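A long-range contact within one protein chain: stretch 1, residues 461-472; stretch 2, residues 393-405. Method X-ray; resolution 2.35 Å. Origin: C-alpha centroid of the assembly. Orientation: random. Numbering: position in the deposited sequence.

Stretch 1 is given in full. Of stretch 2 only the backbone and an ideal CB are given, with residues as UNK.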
# COMPACT_ATOMS: atom_id res chain seq x y z
N ASP B 461 -17.36 -2.32 24.27
CA ASP B 461 -16.58 -1.51 23.34
C ASP B 461 -16.80 -0.03 23.60
O ASP B 461 -17.93 0.46 23.56
CB ASP B 461 -16.93 -1.86 21.90
CG ASP B 461 -15.90 -1.34 20.91
OD1 ASP B 461 -15.95 -0.14 20.58
OD2 ASP B 461 -15.03 -2.13 20.47
N ASP B 462 -15.70 0.68 23.85
CA ASP B 462 -15.71 2.11 24.12
C ASP B 462 -15.89 2.97 22.87
O ASP B 462 -16.00 4.19 22.99
CB ASP B 462 -14.40 2.49 24.82
CG ASP B 462 -13.22 1.69 24.30
OD1 ASP B 462 -12.09 1.87 24.80
OD2 ASP B 462 -13.43 0.85 23.40
N TYR B 463 -15.92 2.36 21.68
CA TYR B 463 -15.86 3.12 20.43
C TYR B 463 -17.09 2.91 19.56
O TYR B 463 -17.73 3.89 19.16
CB TYR B 463 -14.59 2.74 19.66
CG TYR B 463 -13.34 3.28 20.33
CD1 TYR B 463 -13.10 4.64 20.39
CD2 TYR B 463 -12.42 2.42 20.91
CE1 TYR B 463 -11.98 5.15 21.01
CE2 TYR B 463 -11.28 2.92 21.54
CZ TYR B 463 -11.07 4.29 21.58
OH TYR B 463 -9.96 4.80 22.20
N ASP B 464 -17.44 1.67 19.23
CA ASP B 464 -18.65 1.40 18.46
C ASP B 464 -19.38 0.23 19.11
O ASP B 464 -19.49 -0.85 18.53
CB ASP B 464 -18.35 1.12 16.99
CG ASP B 464 -19.53 1.44 16.10
OD1 ASP B 464 -20.58 1.79 16.67
OD2 ASP B 464 -19.41 1.36 14.85
N ALA B 465 -19.89 0.46 20.32
CA ALA B 465 -20.60 -0.59 21.04
C ALA B 465 -21.70 -1.22 20.20
O ALA B 465 -21.88 -2.44 20.20
CB ALA B 465 -21.17 -0.02 22.34
N THR B 466 -22.41 -0.40 19.43
CA THR B 466 -23.60 -0.76 18.67
C THR B 466 -23.32 -1.57 17.39
O THR B 466 -24.27 -1.94 16.69
CB THR B 466 -24.35 0.53 18.32
OG1 THR B 466 -25.45 0.26 17.44
CG2 THR B 466 -23.42 1.55 17.67
N ALA B 467 -22.05 -1.87 17.09
CA ALA B 467 -21.69 -2.35 15.76
C ALA B 467 -22.33 -3.70 15.44
O ALA B 467 -23.06 -3.84 14.45
CB ALA B 467 -20.16 -2.42 15.63
N PHE B 468 -22.05 -4.71 16.26
CA PHE B 468 -22.60 -6.04 16.00
C PHE B 468 -24.13 -6.01 15.94
O PHE B 468 -24.73 -6.48 14.97
CB PHE B 468 -22.13 -7.04 17.06
CG PHE B 468 -22.70 -8.42 16.88
CD1 PHE B 468 -22.92 -8.93 15.61
CD2 PHE B 468 -23.04 -9.20 17.97
CE1 PHE B 468 -23.46 -10.21 15.44
CE2 PHE B 468 -23.56 -10.47 17.81
CZ PHE B 468 -23.77 -10.98 16.54
N SER B 469 -24.77 -5.45 16.97
CA SER B 469 -26.23 -5.41 17.03
C SER B 469 -26.81 -4.77 15.78
O SER B 469 -27.70 -5.35 15.14
CB SER B 469 -26.69 -4.66 18.28
OG SER B 469 -25.84 -4.91 19.37
N ASP B 470 -26.32 -3.59 15.41
CA ASP B 470 -26.82 -2.90 14.23
C ASP B 470 -26.79 -3.78 13.00
O ASP B 470 -27.67 -3.69 12.14
CB ASP B 470 -26.00 -1.66 13.95
CG ASP B 470 -26.24 -0.58 14.93
OD1 ASP B 470 -27.30 -0.63 15.59
OD2 ASP B 470 -25.38 0.31 15.06
N LEU B 471 -25.77 -4.64 12.90
CA LEU B 471 -25.61 -5.46 11.71
C LEU B 471 -26.69 -6.53 11.62
O LEU B 471 -27.24 -6.79 10.54
CB LEU B 471 -24.21 -6.08 11.70
CG LEU B 471 -23.87 -6.82 10.42
CD1 LEU B 471 -24.12 -5.91 9.22
CD2 LEU B 471 -22.43 -7.29 10.46
N LEU B 472 -27.03 -7.17 12.75
CA LEU B 472 -28.10 -8.16 12.75
C LEU B 472 -29.42 -7.54 12.34
O LEU B 472 -30.17 -8.12 11.55
CB LEU B 472 -28.22 -8.81 14.12
CG LEU B 472 -26.95 -9.49 14.63
CD1 LEU B 472 -26.80 -9.29 16.11
CD2 LEU B 472 -26.99 -10.96 14.30
N UNK B 393 -13.62 -6.81 15.88
CA UNK B 393 -13.74 -5.51 16.52
C UNK B 393 -14.29 -4.50 15.52
O UNK B 393 -13.61 -3.51 15.19
CB UNK B 393 -12.39 -5.05 17.07
N UNK B 394 -15.52 -4.70 15.05
CA UNK B 394 -16.02 -3.89 13.93
C UNK B 394 -16.21 -2.44 14.32
O UNK B 394 -16.57 -2.12 15.45
CB UNK B 394 -17.34 -4.46 13.41
N UNK B 395 -15.96 -1.55 13.36
CA UNK B 395 -16.27 -0.14 13.47
C UNK B 395 -17.10 0.23 12.25
O UNK B 395 -16.60 0.17 11.12
CB UNK B 395 -15.00 0.71 13.57
N UNK B 396 -18.37 0.57 12.46
CA UNK B 396 -19.27 0.94 11.38
C UNK B 396 -19.87 2.33 11.53
O UNK B 396 -20.31 2.91 10.53
CB UNK B 396 -20.40 -0.09 11.28
N UNK B 397 -19.91 2.86 12.74
CA UNK B 397 -20.58 4.13 13.01
C UNK B 397 -19.50 5.17 13.30
O UNK B 397 -19.15 5.43 14.45
CB UNK B 397 -21.56 4.01 14.18
N UNK B 398 -18.96 5.74 12.22
CA UNK B 398 -17.83 6.66 12.37
C UNK B 398 -18.26 7.96 13.04
O UNK B 398 -17.57 8.46 13.94
CB UNK B 398 -17.20 6.96 11.01
N UNK B 399 -19.40 8.52 12.62
CA UNK B 399 -19.96 9.67 13.30
C UNK B 399 -20.16 9.45 14.79
O UNK B 399 -19.98 10.37 15.59
CB UNK B 399 -21.30 10.05 12.66
N UNK B 400 -20.51 8.22 15.19
CA UNK B 400 -20.58 7.88 16.60
C UNK B 400 -19.19 7.85 17.24
O UNK B 400 -19.00 8.34 18.36
CB UNK B 400 -21.27 6.53 16.78
N UNK B 401 -18.20 7.27 16.54
CA UNK B 401 -16.83 7.30 17.05
C UNK B 401 -16.38 8.75 17.24
O UNK B 401 -15.72 9.08 18.23
CB UNK B 401 -15.88 6.56 16.10
N UNK B 402 -16.78 9.62 16.31
CA UNK B 402 -16.45 11.03 16.42
C UNK B 402 -17.02 11.63 17.70
O UNK B 402 -16.28 12.19 18.52
CB UNK B 402 -16.97 11.79 15.20
N UNK B 403 -18.33 11.48 17.91
CA UNK B 403 -18.97 12.03 19.10
C UNK B 403 -18.35 11.51 20.39
O UNK B 403 -18.32 12.22 21.39
CB UNK B 403 -20.47 11.71 19.08
N UNK B 404 -17.83 10.29 20.39
CA UNK B 404 -17.12 9.79 21.56
C UNK B 404 -15.98 10.71 22.00
O UNK B 404 -15.48 10.56 23.12
CB UNK B 404 -16.57 8.39 21.27
N UNK B 405 -15.57 11.67 21.16
CA UNK B 405 -14.51 12.59 21.54
C UNK B 405 -15.01 13.73 22.42
O UNK B 405 -14.20 14.37 23.09
CB UNK B 405 -13.85 13.16 20.29

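Position 393 has positive phi and psi (61/64), easiest for glycine, asparagine or aspartate. Its CB points sideways, 5.2 Å from Asp-461 OD2, so a long polar chain could also run past. The residue is Lys-393, whose end leads away.

At 394, phi of -68° and psi of 145° would admit proline, and the ideal CB lies 4.1 Å from Ala-467 CB, favouring a compact apolar group. Pro-394 fits: its CG packs 3.7 Å from Ala-467 CB.

The CB of 395 points away from stretch 1; an extended backbone (-126/113) is compatible with a beta-branched residue. It is Ile-395.

Position 396 offers its backbone first: its N lies 2.7 Å from Asp-464 OD2, a hydrogen bond any residue but proline could make. The CB points sideways, with Ala-467 and Leu-471 within range of a large apolar chain, aromatic or aliphatic. The end of Phe-396 comes nearer to stretch 1, placing CD2 4.1 Å from Ala-467 CB and CE2 4.0 Å from Leu-471 CD2, while Ala-467 O lies at the ring edge.

Position 397 is the most constrained. Its N also donates to Asp-464 OD2, at 2.6 Å, so one carboxylate oxygen gathers two successive amides. The ideal CB of 397 points toward stretch 1, 3.5 Å from Asp-464 OD2 and 5.4 Å from Asp-470 OD2. Two acidic groups call for a donor and disfavour another acid; asparagine, serine or threonine would be plausible, and the place just before a helix suits them too. Asn-397 sends ND2 to Asp-464 OD1 (2.8 Å, nearly straight) and to Asp-470 OD2 (3.3 Å), thereby linking the turn to the helix that follows it. Its side chain makes no capping bond.

The CB of 398 points away and 399 is out of reach; they are Leu-398 and Gly-399.

Position 400 faces Tyr-463 O at 5.0 Å from its CB, with room for a small or medium side chain. Thr-400 brings CG2 to 4.1 Å from Tyr-463 O.

At 401 the CB points sideways, 4.5 Å from Tyr-463 O, suiting a modest aliphatic group; Val-401 CG2 approaches that oxygen to 3.7 Å.

Positions 402 and 403, out of reach, hold Ala-402 and Gln-403.

The CB of 404 points toward stretch 1, 4.6 Å from Asp-462 O, beside the Tyr-463 ring. A long chain, basic or apolar, could reach along the ring. Arg-404 is such a chain, with NE 3.2 Å from Tyr-463 CE1.

Position 405 has nothing of stretch 1 near its CB; it is Glu-405.

Stretch 2 (393-405) KPIFNLGTVAQRE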
# COMPACT_ATOMS: atom_id res chain seq x y z
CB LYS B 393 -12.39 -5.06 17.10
CG LYS B 393 -11.72 -6.15 17.93
CD LYS B 393 -10.45 -5.66 18.61
CE LYS B 393 -10.05 -6.58 19.75
NZ LYS B 393 -8.76 -6.17 20.39
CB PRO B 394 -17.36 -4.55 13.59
CG PRO B 394 -17.81 -5.16 14.90
CD PRO B 394 -16.55 -5.62 15.58
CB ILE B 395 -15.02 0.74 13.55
CG1 ILE B 395 -14.08 0.24 14.65
CG2 ILE B 395 -15.42 2.19 13.81
CD1 ILE B 395 -12.75 0.93 14.68
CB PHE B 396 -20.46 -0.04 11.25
CG PHE B 396 -20.08 -1.49 11.09
CD1 PHE B 396 -18.92 -1.87 10.43
CD2 PHE B 396 -20.92 -2.49 11.59
CE1 PHE B 396 -18.59 -3.23 10.29
CE2 PHE B 396 -20.61 -3.84 11.45
CZ PHE B 396 -19.44 -4.21 10.80
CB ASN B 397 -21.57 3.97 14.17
CG ASN B 397 -22.59 2.86 13.90
OD1 ASN B 397 -23.48 2.99 13.05
ND2 ASN B 397 -22.45 1.75 14.62
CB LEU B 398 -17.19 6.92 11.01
CG LEU B 398 -16.08 5.93 10.66
CD1 LEU B 398 -15.45 6.27 9.32
CD2 LEU B 398 -15.05 5.88 11.77
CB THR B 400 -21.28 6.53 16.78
OG1 THR B 400 -22.67 6.67 16.45
CG2 THR B 400 -21.13 6.01 18.21
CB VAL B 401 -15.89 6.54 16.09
CG1 VAL B 401 -14.42 6.65 16.56
CG2 VAL B 401 -16.33 5.08 15.97
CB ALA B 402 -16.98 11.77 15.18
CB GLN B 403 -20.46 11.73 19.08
CG GLN B 403 -21.16 12.38 17.91
CD GLN B 403 -21.25 13.87 18.08
OE1 GLN B 403 -21.12 14.37 19.20
NE2 GLN B 403 -21.46 14.60 16.99
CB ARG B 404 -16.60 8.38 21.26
CG ARG B 404 -15.97 7.65 22.42
CD ARG B 404 -14.60 7.15 22.01
NE ARG B 404 -13.80 6.63 23.12
CZ ARG B 404 -13.11 7.40 23.96
NH1 ARG B 404 -13.12 8.72 23.83
NH2 ARG B 404 -12.40 6.84 24.94
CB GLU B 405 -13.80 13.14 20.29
CG GLU B 405 -13.07 12.08 19.45
CD GLU B 405 -11.99 11.34 20.23
OE1 GLU B 405 -11.13 12.01 20.84
OE2 GLU B 405 -12.01 10.09 20.25
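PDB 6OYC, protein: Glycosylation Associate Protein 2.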